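Long-range contacts in sugar ABC transporter, sugar-binding protein (Streptococcus pneumoniae, PDB 2HEU), which probably captures extracellular sugars, raffinose-type oligosaccharides among them, and hands them to the membrane components of an ABC importer: residues K283-A291 with T355-Q363; T165-T176 with D250-W259. One frame throughout, in Å; residues are numbered along the deposited sequence.

In the fold
Both contacts belong to the part of the fold that carries the antiparallel sheet 129-134, 253-257 and 273-276; contact 1 packs on helix 178-189, and contact 2 contains the loop that leads into it. Contact 1 is a short parallel strand pair, 288-290 with 358-360, its centre about 10 Å from the centre of the chain; it runs from an exposed, arginine-bound end to a buried end under an indole. Contact 2, its centre about 16 Å from that of the chain, is more buried and less regular: a loop pinned along strand 253-257, with methionine, proline and aromatic packing. The two meet where Trp-361 CZ2 lies 3.9 Å from Trp-259 CH2.

Contact 1 of 2, residues K283-A291 with T355-Q363; sequences KGQSLTVGA and TDRHLVWLQ
Arg-357 reaches back along residues 284-287. Its CB lies 3.9 Å from CD2 of Leu-287, and CG and CD pass the carbonyl oxygen of Ser-286. The bend at chi3 (68°) then turns the guanidinium side-on to Ser-286: NE donates to Ser-286 O at 3.0 Å, and NH2 to Ser-286 OG at 2.8 Å, both acceptors close to the guanidinium plane. Gly-284 O stands over the centre of one face, near CZ and NH1, and Tyr-352 adds a cation-pi contact. Beyond the arginine, parallel pairing takes over: Thr-288 N donates to Arg-357 O, Leu-359 N to Thr-288 O and Gly-290 N to Leu-359 O. On one face of the pair, Thr-288 CG2 lies 3.7 Å from CD2 of His-358, whose NE2 is bonded to Asn-127 O and ND1 to Phe-354 N, fixing the ring's rotation. At the far end the indole of Trp-361 crosses Val-289 at about a right angle. Val-289 CG1 stands 4.1 Å from the centroid of the six-membered ring, and Gly-290 CA 3.7 Å from that of the five-membered ring, while Trp-361 NE1 bonds to Asn-127 OD1. The chemistry thus passes from a two-nitrogen arginine clasp on neutral serine oxygens at the partly exposed end to CH-pi packing at the buried end, with polar ring atoms anchored by Asn-127.

Contact 2 of 2, residues T165-T176 with D250-W259; sequences TPFGIAGADAWT and DVLMTPNGSW
Met-253 and Phe-167 cross obliquely at the one backbone bridge of this contact. The methionine chain, bent at chi3 (-74°), brings CE to 3.7 Å from Phe-167 CE1, off-centre and oblique to the ring, and sets SD obliquely beside it in a Met-aromatic contact. CE also touches Pro-166 CB at 4.0 Å. Main-chain bonds hold the segments in step: Leu-252 N donates to Thr-165 O, and Gly-168 N to Met-253 O at 3.0 Å, whereas Met-253 N to Pro-166 O is weak and bent. The hydroxyl of Thr-254 continues the series, its OG1 donating to Gly-168 O at 2.7 Å; with OG1 anti to the backbone N (chi1 -166°), a side chain makes this link in place of another backbone bond. Val-251 packs CG2 against Gly-168 N at 3.4 Å, while its CG1 touches CG2 of Thr-165. Water 2 joins Thr-165 N to Asp-250 O.

Further along, Ile-169 lays CD1 across the ring of Pro-255, 3.7 Å from CG. After the turn 170-173 the chain comes back to residues just past strand 253-257: Trp-175 CZ3 approaches Trp-259 NE1 to 3.7 Å, with the ring planes oblique at 49°. That return is braced by Asp-173 O, which accepts from both N and OG1 of Thr-176.

Around this shell, Gln-231 OE1 takes the N-H of Ile-169, and Tyr-239 meets the ring of Trp-175. Helix 149-161 packs on Pro-166, Phe-167 and Met-253, helix 239-247 on Val-251 and Trp-259. Strand 253-257 is an edge strand of its antiparallel sheet: strand 129-134 pairs with it, and the loop leading to helix 178-189 lies along it.

Contact 1 of 2, residues K283-A291 with T355-Q363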
ATOM      1  N   LYS A 283     -14.937  -1.517  18.829  1.00 12.61           N
ATOM      2  CA  LYS A 283     -14.535  -0.144  18.516  1.00 12.45           C
ATOM      3  C   LYS A 283     -13.173   0.181  18.922  1.00 10.84           C
ATOM      4  O   LYS A 283     -12.661  -0.325  19.899  1.00 11.45           O
ATOM      5  CB  LYS A 283     -15.452   0.765  19.188  1.00 13.36           C
ATOM      6  CG  LYS A 283     -16.867   0.490  18.721  1.00 14.07           C
ATOM      7  CD  LYS A 283     -17.778   1.304  19.466  1.00 15.44           C
ATOM      8  CE  LYS A 283     -19.305   0.923  18.691  1.00 12.22           C
ATOM      9  NZ  LYS A 283     -20.303   1.741  19.346  1.00 10.65           N
ATOM     10  N   GLY A 284     -12.492   0.989  18.123  1.00 10.56           N
ATOM     11  CA  GLY A 284     -11.123   1.299  18.337  1.00  9.96           C
ATOM     12  C   GLY A 284     -10.182   0.279  17.781  1.00 11.17           C
ATOM     13  O   GLY A 284      -8.982   0.412  17.908  1.00 12.71           O
ATOM     14  N   GLN A 285     -10.667  -0.760  17.086  1.00 11.13           N
ATOM     15  CA  GLN A 285      -9.880  -1.868  16.573  1.00 11.16           C
ATOM     16  C   GLN A 285      -9.680  -1.808  15.049  1.00 10.46           C
ATOM     17  O   GLN A 285      -9.151  -2.780  14.476  1.00 12.54           O
ATOM     18  CB  GLN A 285     -10.530  -3.180  16.979  1.00 12.73           C
ATOM     19  CG  GLN A 285     -10.417  -3.334  18.544  1.00 15.01           C
ATOM     20  CD  GLN A 285     -10.947  -4.653  18.989  1.00 18.68           C
ATOM     21  OE1 GLN A 285     -11.510  -5.438  18.227  1.00 23.26           O
ATOM     22  NE2 GLN A 285     -10.718  -4.961  20.254  1.00 19.91           N
ATOM     23  N   SER A 286     -10.140  -0.795  14.384  1.00  9.48           N
ATOM     24  CA  SER A 286      -9.974  -0.724  12.954  1.00  9.67           C
ATOM     25  C   SER A 286      -8.536  -0.629  12.563  1.00  8.75           C
ATOM     26  O   SER A 286      -7.689  -0.097  13.287  1.00  9.99           O
ATOM     27  CB  SER A 286     -10.787   0.426  12.374  1.00 11.20           C
ATOM     28  OG  SER A 286     -10.214   1.662  12.844  1.00 13.24           O
ATOM     29  N   LEU A 287      -8.218  -1.113  11.355  1.00  9.13           N
ATOM     30  CA  LEU A 287      -6.852  -1.195  10.863  1.00  8.91           C
ATOM     31  C   LEU A 287      -6.820  -0.784   9.393  1.00  8.64           C
ATOM     32  O   LEU A 287      -7.829  -0.870   8.696  1.00  9.57           O
ATOM     33  CB  LEU A 287      -6.336  -2.622  10.981  1.00  9.83           C
ATOM     34  CG  LEU A 287      -6.184  -3.189  12.369  1.00  9.69           C
ATOM     35  CD1 LEU A 287      -5.819  -4.648  12.359  1.00 11.52           C
ATOM     36  CD2 LEU A 287      -5.120  -2.394  13.218  1.00 11.57           C
ATOM     37  N   THR A 288      -5.641  -0.391   8.940  1.00  8.60           N
ATOM     38  CA  THR A 288      -5.352  -0.292   7.517  1.00  8.28           C
ATOM     39  C   THR A 288      -4.053  -1.061   7.225  1.00  7.85           C
ATOM     40  O   THR A 288      -3.388  -1.530   8.148  1.00  8.54           O
ATOM     41  CB  THR A 288      -5.351   1.172   7.046  1.00  8.63           C
ATOM     42  OG1 THR A 288      -5.267   1.192   5.614  1.00  8.55           O
ATOM     43  CG2 THR A 288      -4.210   1.985   7.587  1.00  9.79           C
ATOM     44  N   VAL A 289      -3.770  -1.207   5.946  1.00  8.35           N
ATOM     45  CA  VAL A 289      -2.606  -1.962   5.477  1.00  8.07           C
ATOM     46  C   VAL A 289      -2.038  -1.226   4.280  1.00  8.37           C
ATOM     47  O   VAL A 289      -2.759  -0.605   3.529  1.00  8.78           O
ATOM     48  CB  VAL A 289      -3.005  -3.426   5.103  1.00  8.50           C
ATOM     49  CG1 VAL A 289      -4.032  -3.500   4.001  1.00  9.46           C
ATOM     50  CG2 VAL A 289      -1.775  -4.258   4.799  1.00 10.08           C
ATOM     51  N   GLY A 290      -0.713  -1.285   4.155  1.00  8.63           N
ATOM     52  CA  GLY A 290      -0.043  -0.677   3.040  1.00  9.49           C
ATOM     53  C   GLY A 290       1.434  -0.789   3.215  1.00 10.00           C
ATOM     54  O   GLY A 290       1.929  -1.423   4.172  1.00 10.69           O
ATOM     55  N   ALA A 291       2.228  -0.177   2.312  1.00 10.00           N
ATOM     56  CA  ALA A 291       3.691  -0.211   2.457  1.00 10.33           C
ATOM     57  C   ALA A 291       4.281   0.953   1.718  1.00 10.44           C
ATOM     58  O   ALA A 291       3.657   1.632   0.951  1.00 10.34           O
ATOM     59  CB  ALA A 291       4.276  -1.532   1.959  1.00 12.44           C
ATOM     60  N   THR A 355       1.295   4.320  12.176  1.00 13.69           N
ATOM     61  CA  THR A 355       1.156   3.895  13.560  1.00 14.30           C
ATOM     62  C   THR A 355       0.995   2.383  13.616  1.00 12.81           C
ATOM     63  O   THR A 355       1.012   1.727  12.560  1.00 12.95           O
ATOM     64  CB  THR A 355      -0.043   4.567  14.200  1.00 14.26           C
ATOM     65  OG1 THR A 355      -1.273   3.884  13.747  1.00 13.52           O
ATOM     66  CG2 THR A 355      -0.150   6.047  14.022  1.00 16.03           C
ATOM     67  N   ASP A 356       0.610   1.833  14.797  0.50 13.69           N
ATOM     68  CA  ASP A 356       0.418   0.388  14.991  0.50 12.70           C
ATOM     69  C   ASP A 356      -0.753  -0.066  14.172  0.50 13.05           C
ATOM     70  O   ASP A 356      -0.864  -1.241  13.811  0.50 14.87           O
ATOM     71  CB  ASP A 356       0.468  -0.105  16.457  0.50 14.91           C
ATOM     72  CG  ASP A 356      -0.421   0.596  17.374  0.50 17.72           C
ATOM     73  OD1 ASP A 356      -1.286   1.348  16.922  0.50 18.22           O
ATOM     74  OD2 ASP A 356      -0.235   0.348  18.617  0.50 21.71           O
ATOM     75  N   ARG A 357      -1.596   0.856  13.785  1.00 10.70           N
ATOM     76  CA  ARG A 357      -2.799   0.493  13.086  1.00  9.87           C
ATOM     77  C   ARG A 357      -2.677   0.520  11.583  1.00  9.87           C
ATOM     78  O   ARG A 357      -3.638   0.251  10.896  1.00 10.48           O
ATOM     79  CB  ARG A 357      -3.969   1.357  13.542  1.00 11.53           C
ATOM     80  CG  ARG A 357      -4.294   1.086  15.027  1.00 13.53           C
ATOM     81  CD  ARG A 357      -5.253   2.090  15.637  1.00 15.47           C
ATOM     82  NE  ARG A 357      -6.608   2.003  15.095  1.00 14.46           N
ATOM     83  CZ  ARG A 357      -7.598   2.704  15.566  1.00 12.56           C
ATOM     84  NH1 ARG A 357      -7.430   3.633  16.505  1.00 13.49           N
ATOM     85  NH2 ARG A 357      -8.793   2.599  15.091  1.00 11.47           N
ATOM     86  N   HIS A 358      -1.465   0.746  11.060  1.00 10.17           N
ATOM     87  CA  HIS A 358      -1.154   0.773   9.633  1.00  9.68           C
ATOM     88  C   HIS A 358      -0.171  -0.344   9.336  1.00 10.34           C
ATOM     89  O   HIS A 358       1.041  -0.142   9.286  1.00 12.68           O
ATOM     90  CB  HIS A 358      -0.603   2.116   9.236  1.00 10.69           C
ATOM     91  CG  HIS A 358      -0.305   2.319   7.762  1.00 10.62           C
ATOM     92  ND1 HIS A 358       0.460   3.401   7.417  1.00 11.82           N
ATOM     93  CD2 HIS A 358      -0.647   1.657   6.636  1.00 11.32           C
ATOM     94  CE1 HIS A 358       0.506   3.364   6.082  1.00 12.57           C
ATOM     95  NE2 HIS A 358      -0.102   2.319   5.591  1.00 11.76           N
ATOM     96  N   LEU A 359      -0.720  -1.513   9.071  0.50  9.03           N
ATOM     97  CA  LEU A 359       0.059  -2.718   8.927  0.50  9.75           C
ATOM     98  C   LEU A 359       0.854  -2.699   7.659  0.50  8.55           C
ATOM     99  O   LEU A 359       0.425  -2.135   6.693  0.50  9.04           O
ATOM    100  CB  LEU A 359      -0.944  -3.839   8.864  0.50  9.63           C
ATOM    101  CG  LEU A 359      -1.399  -4.385  10.194  0.50 10.59           C
ATOM    102  CD1 LEU A 359      -1.987  -3.352  11.119  0.50 14.72           C
ATOM    103  CD2 LEU A 359      -2.367  -5.505   9.985  0.50 11.21           C
ATOM    104  N   VAL A 360       2.016  -3.385   7.626  1.00  9.67           N
ATOM    105  CA  VAL A 360       2.690  -3.656   6.348  1.00  9.32           C
ATOM    106  C   VAL A 360       1.933  -4.833   5.703  1.00  8.53           C
ATOM    107  O   VAL A 360       1.552  -5.819   6.355  1.00  9.68           O
ATOM    108  CB  VAL A 360       4.147  -3.992   6.534  1.00 10.14           C
ATOM    109  CG1 VAL A 360       4.804  -4.304   5.213  1.00 10.75           C
ATOM    110  CG2 VAL A 360       4.890  -2.814   7.217  1.00 12.70           C
ATOM    111  N   TRP A 361       1.751  -4.763   4.382  1.00  8.65           N
ATOM    112  CA  TRP A 361       1.161  -5.822   3.569  1.00  9.03           C
ATOM    113  C   TRP A 361       1.706  -7.165   4.063  1.00  8.75           C
ATOM    114  O   TRP A 361       2.928  -7.375   4.216  1.00  9.88           O
ATOM    115  CB  TRP A 361       1.555  -5.644   2.103  1.00 10.06           C
ATOM    116  CG  TRP A 361       0.861  -4.518   1.421  1.00  9.25           C
ATOM    117  CD1 TRP A 361       1.400  -3.360   0.942  1.00 11.56           C
ATOM    118  CD2 TRP A 361      -0.521  -4.437   1.055  1.00  9.05           C
ATOM    119  NE1 TRP A 361       0.460  -2.563   0.351  1.00 12.17           N
ATOM    120  CE2 TRP A 361      -0.747  -3.204   0.422  1.00 11.23           C
ATOM    121  CE3 TRP A 361      -1.586  -5.337   1.184  1.00  9.97           C
ATOM    122  CZ2 TRP A 361      -2.043  -2.849  -0.037  1.00 12.47           C
ATOM    123  CZ3 TRP A 361      -2.805  -5.026   0.687  1.00 11.62           C
ATOM    124  CH2 TRP A 361      -3.048  -3.786   0.132  1.00 12.00           C
ATOM    125  N   LEU A 362       0.801  -8.159   4.219  1.00  8.59           N
ATOM    126  CA  LEU A 362       1.200  -9.442   4.741  1.00  8.66           C
ATOM    127  C   LEU A 362       2.172 -10.205   3.841  1.00  8.55           C
ATOM    128  O   LEU A 362       2.960 -10.991   4.301  1.00  9.54           O
ATOM    129  CB  LEU A 362      -0.021 -10.306   5.054  1.00  8.70           C
ATOM    130  CG  LEU A 362      -0.976  -9.748   6.081  1.00  9.46           C
ATOM    131  CD1 LEU A 362      -2.148 -10.738   6.267  1.00  9.97           C
ATOM    132  CD2 LEU A 362      -0.328  -9.471   7.404  1.00 12.08           C
ATOM    133  N   GLN A 363       2.067  -9.900   2.538  1.00  9.03           N
ATOM    134  CA  GLN A 363       2.928 -10.599   1.531  1.00  9.18           C
ATOM    135  C   GLN A 363       4.392 -10.163   1.673  1.00  9.56           C
ATOM    136  O   GLN A 363       5.224 -10.759   0.985  1.00  9.88           O
ATOM    137  CB  GLN A 363       2.411 -10.457   0.110  1.00  9.91           C
ATOM    138  CG  GLN A 363       2.528  -9.088  -0.505  1.00 10.76           C
ATOM    139  CD  GLN A 363       1.354  -8.196  -0.311  1.00 10.30           C
ATOM    140  OE1 GLN A 363       0.535  -8.453   0.581  1.00 10.77           O
ATOM    141  NE2 GLN A 363       1.230  -7.097  -1.028  1.00 13.45           N
TER
HETATM  142  O   HOH W   1       2.512   0.179   6.484  1.00 13.09           O

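Contact 2 of 2, residues T165-T176 with D250-W259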
ATOM      1  N   THR A 165     -27.156   0.510  -4.072  1.00 11.06           N
ATOM      2  CA  THR A 165     -26.159  -0.552  -4.164  1.00  9.70           C
ATOM      3  C   THR A 165     -24.996  -0.229  -3.262  1.00  9.02           C
ATOM      4  O   THR A 165     -24.298   0.747  -3.482  1.00  9.41           O
ATOM      5  CB  THR A 165     -25.668  -0.729  -5.589  1.00 10.17           C
ATOM      6  OG1 THR A 165     -26.761  -0.985  -6.457  1.00 13.49           O
ATOM      7  CG2 THR A 165     -24.658  -1.882  -5.667  1.00 11.05           C
ATOM      8  N   PRO A 166     -24.740  -1.080  -2.256  1.00  8.86           N
ATOM      9  CA  PRO A 166     -23.647  -0.793  -1.314  1.00  8.71           C
ATOM     10  C   PRO A 166     -22.274  -0.704  -2.000  1.00  8.33           C
ATOM     11  O   PRO A 166     -21.562   0.253  -1.761  1.00  8.84           O
ATOM     12  CB  PRO A 166     -23.724  -1.962  -0.307  1.00  9.31           C
ATOM     13  CG  PRO A 166     -25.148  -2.367  -0.318  1.00  9.11           C
ATOM     14  CD  PRO A 166     -25.606  -2.163  -1.733  1.00  9.18           C
ATOM     15  N   PHE A 167     -21.920  -1.747  -2.779  1.00  8.08           N
ATOM     16  CA  PHE A 167     -20.575  -1.854  -3.263  1.00  8.31           C
ATOM     17  C   PHE A 167     -20.458  -1.973  -4.751  1.00  8.07           C
ATOM     18  O   PHE A 167     -21.222  -2.658  -5.407  1.00  8.57           O
ATOM     19  CB  PHE A 167     -19.863  -3.166  -2.731  1.00  8.42           C
ATOM     20  CG  PHE A 167     -19.748  -3.220  -1.209  1.00  8.08           C
ATOM     21  CD1 PHE A 167     -18.922  -2.361  -0.501  1.00  8.50           C
ATOM     22  CD2 PHE A 167     -20.443  -4.213  -0.538  1.00  8.30           C
ATOM     23  CE1 PHE A 167     -18.780  -2.493   0.865  1.00  9.10           C
ATOM     24  CE2 PHE A 167     -20.281  -4.322   0.868  1.00  8.43           C
ATOM     25  CZ  PHE A 167     -19.470  -3.485   1.536  1.00  9.06           C
ATOM     26  N   GLY A 168     -19.372  -1.384  -5.274  1.00  8.05           N
ATOM     27  CA  GLY A 168     -18.795  -1.798  -6.559  1.00  7.79           C
ATOM     28  C   GLY A 168     -17.656  -2.772  -6.306  1.00  7.59           C
ATOM     29  O   GLY A 168     -16.683  -2.428  -5.671  1.00  8.81           O
ATOM     30  N   ILE A 169     -17.794  -3.988  -6.789  1.00  7.81           N
ATOM     31  CA  ILE A 169     -16.790  -5.042  -6.652  1.00  7.56           C
ATOM     32  C   ILE A 169     -16.361  -5.452  -8.076  1.00  7.83           C
ATOM     33  O   ILE A 169     -17.194  -5.726  -8.943  1.00  8.40           O
ATOM     34  CB  ILE A 169     -17.286  -6.268  -5.873  1.00  7.94           C
ATOM     35  CG1 ILE A 169     -17.715  -5.856  -4.456  1.00  8.55           C
ATOM     36  CG2 ILE A 169     -16.261  -7.351  -5.821  1.00  8.75           C
ATOM     37  CD1 ILE A 169     -16.630  -5.322  -3.545  1.00  9.33           C
ATOM     38  N   ALA A 170     -15.065  -5.468  -8.264  1.00  7.91           N
ATOM     39  CA  ALA A 170     -14.477  -5.779  -9.572  1.00  8.25           C
ATOM     40  C   ALA A 170     -14.229  -7.321  -9.631  1.00  8.12           C
ATOM     41  O   ALA A 170     -13.113  -7.764  -9.399  1.00  8.46           O
ATOM     42  CB  ALA A 170     -13.166  -5.014  -9.790  1.00  9.30           C
ATOM     43  N   GLY A 171     -15.268  -8.081  -9.963  1.00  8.39           N
ATOM     44  CA  GLY A 171     -15.148  -9.515  -9.975  1.00  8.72           C
ATOM     45  C   GLY A 171     -14.049 -10.086 -10.868  1.00  9.43           C
ATOM     46  O   GLY A 171     -13.557 -11.189 -10.583  1.00 11.14           O
ATOM     47  N   ALA A 172     -13.711  -9.357 -11.926  1.00  9.70           N
ATOM     48  CA  ALA A 172     -12.653  -9.808 -12.838  1.00 11.50           C
ATOM     49  C   ALA A 172     -11.247  -9.435 -12.334  1.00 12.00           C
ATOM     50  O   ALA A 172     -10.282  -9.952 -12.908  1.00 15.79           O
ATOM     51  CB  ALA A 172     -12.859  -9.224 -14.221  1.00 13.45           C
ATOM     52  N   ASP A 173     -11.076  -8.555 -11.302  1.00  9.42           N
ATOM     53  CA  ASP A 173      -9.816  -8.115 -10.847  1.00  9.39           C
ATOM     54  C   ASP A 173      -9.692  -8.412  -9.343  1.00  8.76           C
ATOM     55  O   ASP A 173      -9.913  -7.560  -8.467  1.00  9.35           O
ATOM     56  CB  ASP A 173      -9.629  -6.613 -11.108  1.00 10.01           C
ATOM     57  CG  ASP A 173      -9.330  -6.292 -12.548  1.00 11.43           C
ATOM     58  OD1 ASP A 173      -8.538  -7.061 -13.131  1.00 28.74           O
ATOM     59  OD2 ASP A 173      -9.694  -5.313 -13.087  1.00 12.68           O
ATOM     60  N   ALA A 174      -9.340  -9.649  -9.078  1.00  9.38           N
ATOM     61  CA  ALA A 174      -9.271 -10.170  -7.693  1.00  8.79           C
ATOM     62  C   ALA A 174      -8.336  -9.369  -6.805  1.00  8.22           C
ATOM     63  O   ALA A 174      -8.576  -9.283  -5.597  1.00  8.72           O
ATOM     64  CB  ALA A 174      -8.824 -11.640  -7.755  1.00 10.76           C
ATOM     65  N   TRP A 175      -7.252  -8.805  -7.387  1.00  8.30           N
ATOM     66  CA  TRP A 175      -6.299  -8.034  -6.569  1.00  8.69           C
ATOM     67  C   TRP A 175      -6.987  -6.960  -5.780  1.00  8.09           C
ATOM     68  O   TRP A 175      -6.481  -6.531  -4.727  1.00  8.38           O
ATOM     69  CB  TRP A 175      -5.201  -7.434  -7.438  1.00  8.52           C
ATOM     70  CG  TRP A 175      -5.644  -6.421  -8.437  1.00  9.29           C
ATOM     71  CD1 TRP A 175      -5.896  -6.594  -9.776  1.00 10.42           C
ATOM     72  CD2 TRP A 175      -5.851  -5.029  -8.199  1.00  9.86           C
ATOM     73  NE1 TRP A 175      -6.218  -5.384 -10.369  1.00 10.90           N
ATOM     74  CE2 TRP A 175      -6.216  -4.432  -9.398  1.00 10.95           C
ATOM     75  CE3 TRP A 175      -5.769  -4.208  -7.066  1.00 10.93           C
ATOM     76  CZ2 TRP A 175      -6.481  -3.005  -9.537  1.00 12.79           C
ATOM     77  CZ3 TRP A 175      -6.065  -2.862  -7.190  1.00 13.71           C
ATOM     78  CH2 TRP A 175      -6.414  -2.308  -8.417  1.00 13.67           C
ATOM     79  N   THR A 176      -8.101  -6.412  -6.252  1.00  8.17           N
ATOM     80  CA  THR A 176      -8.763  -5.350  -5.578  1.00  8.07           C
ATOM     81  C   THR A 176      -9.180  -5.659  -4.128  1.00  7.66           C
ATOM     82  O   THR A 176      -9.353  -4.727  -3.351  1.00  8.73           O
ATOM     83  CB  THR A 176     -10.007  -4.807  -6.366  1.00  9.06           C
ATOM     84  OG1 THR A 176     -10.969  -5.854  -6.465  1.00  8.88           O
ATOM     85  CG2 THR A 176      -9.635  -4.252  -7.745  1.00  9.16           C
ATOM     86  N   ASP A 250     -23.300   5.336  -8.614  1.00  9.41           N
ATOM     87  CA  ASP A 250     -24.093   4.126  -8.856  1.00  9.12           C
ATOM     88  C   ASP A 250     -23.919   3.051  -7.759  1.00  9.36           C
ATOM     89  O   ASP A 250     -24.787   2.198  -7.631  1.00 10.55           O
ATOM     90  CB  ASP A 250     -23.805   3.545 -10.200  1.00 10.02           C
ATOM     91  CG  ASP A 250     -24.284   4.453 -11.391  1.00 13.10           C
ATOM     92  OD1 ASP A 250     -25.104   5.383 -11.170  1.00 14.60           O
ATOM     93  OD2 ASP A 250     -23.826   4.175 -12.520  1.00 14.66           O
ATOM     94  N   VAL A 251     -22.805   3.135  -7.047  1.00  8.90           N
ATOM     95  CA  VAL A 251     -22.579   2.327  -5.860  1.00  8.88           C
ATOM     96  C   VAL A 251     -22.095   3.282  -4.795  1.00  8.92           C
ATOM     97  O   VAL A 251     -21.467   4.303  -5.094  1.00  9.60           O
ATOM     98  CB  VAL A 251     -21.544   1.204  -6.094  1.00  8.41           C
ATOM     99  CG1 VAL A 251     -22.037   0.270  -7.169  1.00  9.64           C
ATOM    100  CG2 VAL A 251     -20.156   1.766  -6.379  1.00  8.73           C
ATOM    101  N   LEU A 252     -22.432   3.003  -3.492  1.00  8.55           N
ATOM    102  CA  LEU A 252     -22.104   3.934  -2.438  1.00  8.40           C
ATOM    103  C   LEU A 252     -20.703   3.771  -1.883  1.00  8.51           C
ATOM    104  O   LEU A 252     -20.226   4.735  -1.221  1.00  9.10           O
ATOM    105  CB  LEU A 252     -23.101   3.875  -1.313  1.00  9.59           C
ATOM    106  CG  LEU A 252     -24.553   4.331  -1.734  1.00 14.70           C
ATOM    107  CD1 LEU A 252     -25.381   4.520  -0.461  1.00 15.29           C
ATOM    108  CD2 LEU A 252     -24.648   5.442  -2.715  1.00 17.46           C
ATOM    109  N   MET A 253     -20.070   2.640  -2.111  1.00  8.16           N
ATOM    110  CA  MET A 253     -18.780   2.288  -1.547  1.00  8.28           C
ATOM    111  C   MET A 253     -17.990   1.436  -2.499  1.00  8.15           C
ATOM    112  O   MET A 253     -18.541   0.681  -3.320  1.00  8.46           O
ATOM    113  CB  MET A 253     -18.954   1.460  -0.246  1.00  8.24           C
ATOM    114  CG  MET A 253     -19.578   2.216   0.900  1.00  9.36           C
ATOM    115  SD  MET A 253     -19.796   1.219   2.396  1.00  9.36           S
ATOM    116  CE  MET A 253     -21.192   0.192   1.862  1.00 10.96           C
ATOM    117  N   THR A 254     -16.667   1.461  -2.351  1.00  8.03           N
ATOM    118  CA  THR A 254     -15.829   0.437  -2.983  1.00  8.23           C
ATOM    119  C   THR A 254     -14.603   0.224  -2.186  1.00  7.67           C
ATOM    120  O   THR A 254     -13.990   1.198  -1.727  1.00  8.35           O
ATOM    121  CB  THR A 254     -15.531   0.786  -4.485  1.00  8.70           C
ATOM    122  OG1 THR A 254     -14.999  -0.368  -5.137  1.00  9.45           O
ATOM    123  CG2 THR A 254     -14.627   1.951  -4.698  1.00  9.21           C
ATOM    124  N   PRO A 255     -14.170  -1.023  -1.947  1.00  8.18           N
ATOM    125  CA  PRO A 255     -12.941  -1.293  -1.181  1.00  7.98           C
ATOM    126  C   PRO A 255     -11.761  -1.202  -2.086  1.00  8.45           C
ATOM    127  O   PRO A 255     -11.680  -1.879  -3.121  1.00  9.00           O
ATOM    128  CB  PRO A 255     -13.175  -2.753  -0.696  1.00  8.74           C
ATOM    129  CG  PRO A 255     -13.992  -3.372  -1.830  1.00  9.28           C
ATOM    130  CD  PRO A 255     -14.898  -2.280  -2.299  1.00  8.97           C
ATOM    131  N   ASN A 256     -10.786  -0.387  -1.719  1.00  8.10           N
ATOM    132  CA  ASN A 256      -9.582  -0.306  -2.601  1.00  8.35           C
ATOM    133  C   ASN A 256      -8.468   0.465  -1.845  1.00  8.54           C
ATOM    134  O   ASN A 256      -8.641   0.912  -0.691  1.00  8.67           O
ATOM    135  CB  ASN A 256      -9.943   0.343  -3.947  1.00  8.85           C
ATOM    136  CG  ASN A 256      -9.245  -0.351  -5.099  1.00  9.01           C
ATOM    137  OD1 ASN A 256      -9.952  -0.970  -5.988  1.00 11.96           O
ATOM    138  ND2 ASN A 256      -7.982  -0.346  -5.140  1.00  9.20           N
ATOM    139  N   GLY A 257      -7.344   0.563  -2.531  1.00  8.62           N
ATOM    140  CA  GLY A 257      -6.211   1.261  -1.952  1.00  8.89           C
ATOM    141  C   GLY A 257      -6.298   2.741  -2.152  1.00  8.90           C
ATOM    142  O   GLY A 257      -7.088   3.282  -2.935  1.00  9.45           O
ATOM    143  N   SER A 258      -5.376   3.442  -1.464  1.00  9.25           N
ATOM    144  CA  SER A 258      -5.230   4.897  -1.584  1.00  9.91           C
ATOM    145  C   SER A 258      -4.917   5.365  -2.980  1.00  9.70           C
ATOM    146  O   SER A 258      -5.169   6.515  -3.313  1.00 11.47           O
ATOM    147  CB  SER A 258      -4.092   5.329  -0.605  1.00 10.98           C
ATOM    148  OG  SER A 258      -2.907   4.590  -0.774  1.00 10.49           O
ATOM    149  N   TRP A 259      -4.334   4.464  -3.783  1.00  9.49           N
ATOM    150  CA  TRP A 259      -3.999   4.768  -5.161  1.00 11.47           C
ATOM    151  C   TRP A 259      -5.257   5.136  -5.972  1.00 10.92           C
ATOM    152  O   TRP A 259      -5.176   5.818  -6.995  1.00 14.33           O
ATOM    153  CB  TRP A 259      -3.287   3.598  -5.840  1.00 11.61           C
ATOM    154  CG  TRP A 259      -3.969   2.291  -5.693  1.00 10.74           C
ATOM    155  CD1 TRP A 259      -5.031   1.822  -6.407  1.00 12.08           C
ATOM    156  CD2 TRP A 259      -3.688   1.261  -4.712  1.00 11.04           C
ATOM    157  NE1 TRP A 259      -5.406   0.561  -5.953  1.00 11.84           N
ATOM    158  CE2 TRP A 259      -4.608   0.218  -4.913  1.00 11.78           C
ATOM    159  CE3 TRP A 259      -2.751   1.148  -3.671  1.00 12.55           C
ATOM    160  CZ2 TRP A 259      -4.597  -0.942  -4.109  1.00 13.14           C
ATOM    161  CZ3 TRP A 259      -2.743   0.006  -2.870  1.00 12.63           C
ATOM    162  CH2 TRP A 259      -3.633  -1.024  -3.132  1.00 14.09           C
TER
HETATM  163  O   HOH W   2     -26.969   2.671  -5.869  1.00 31.33           O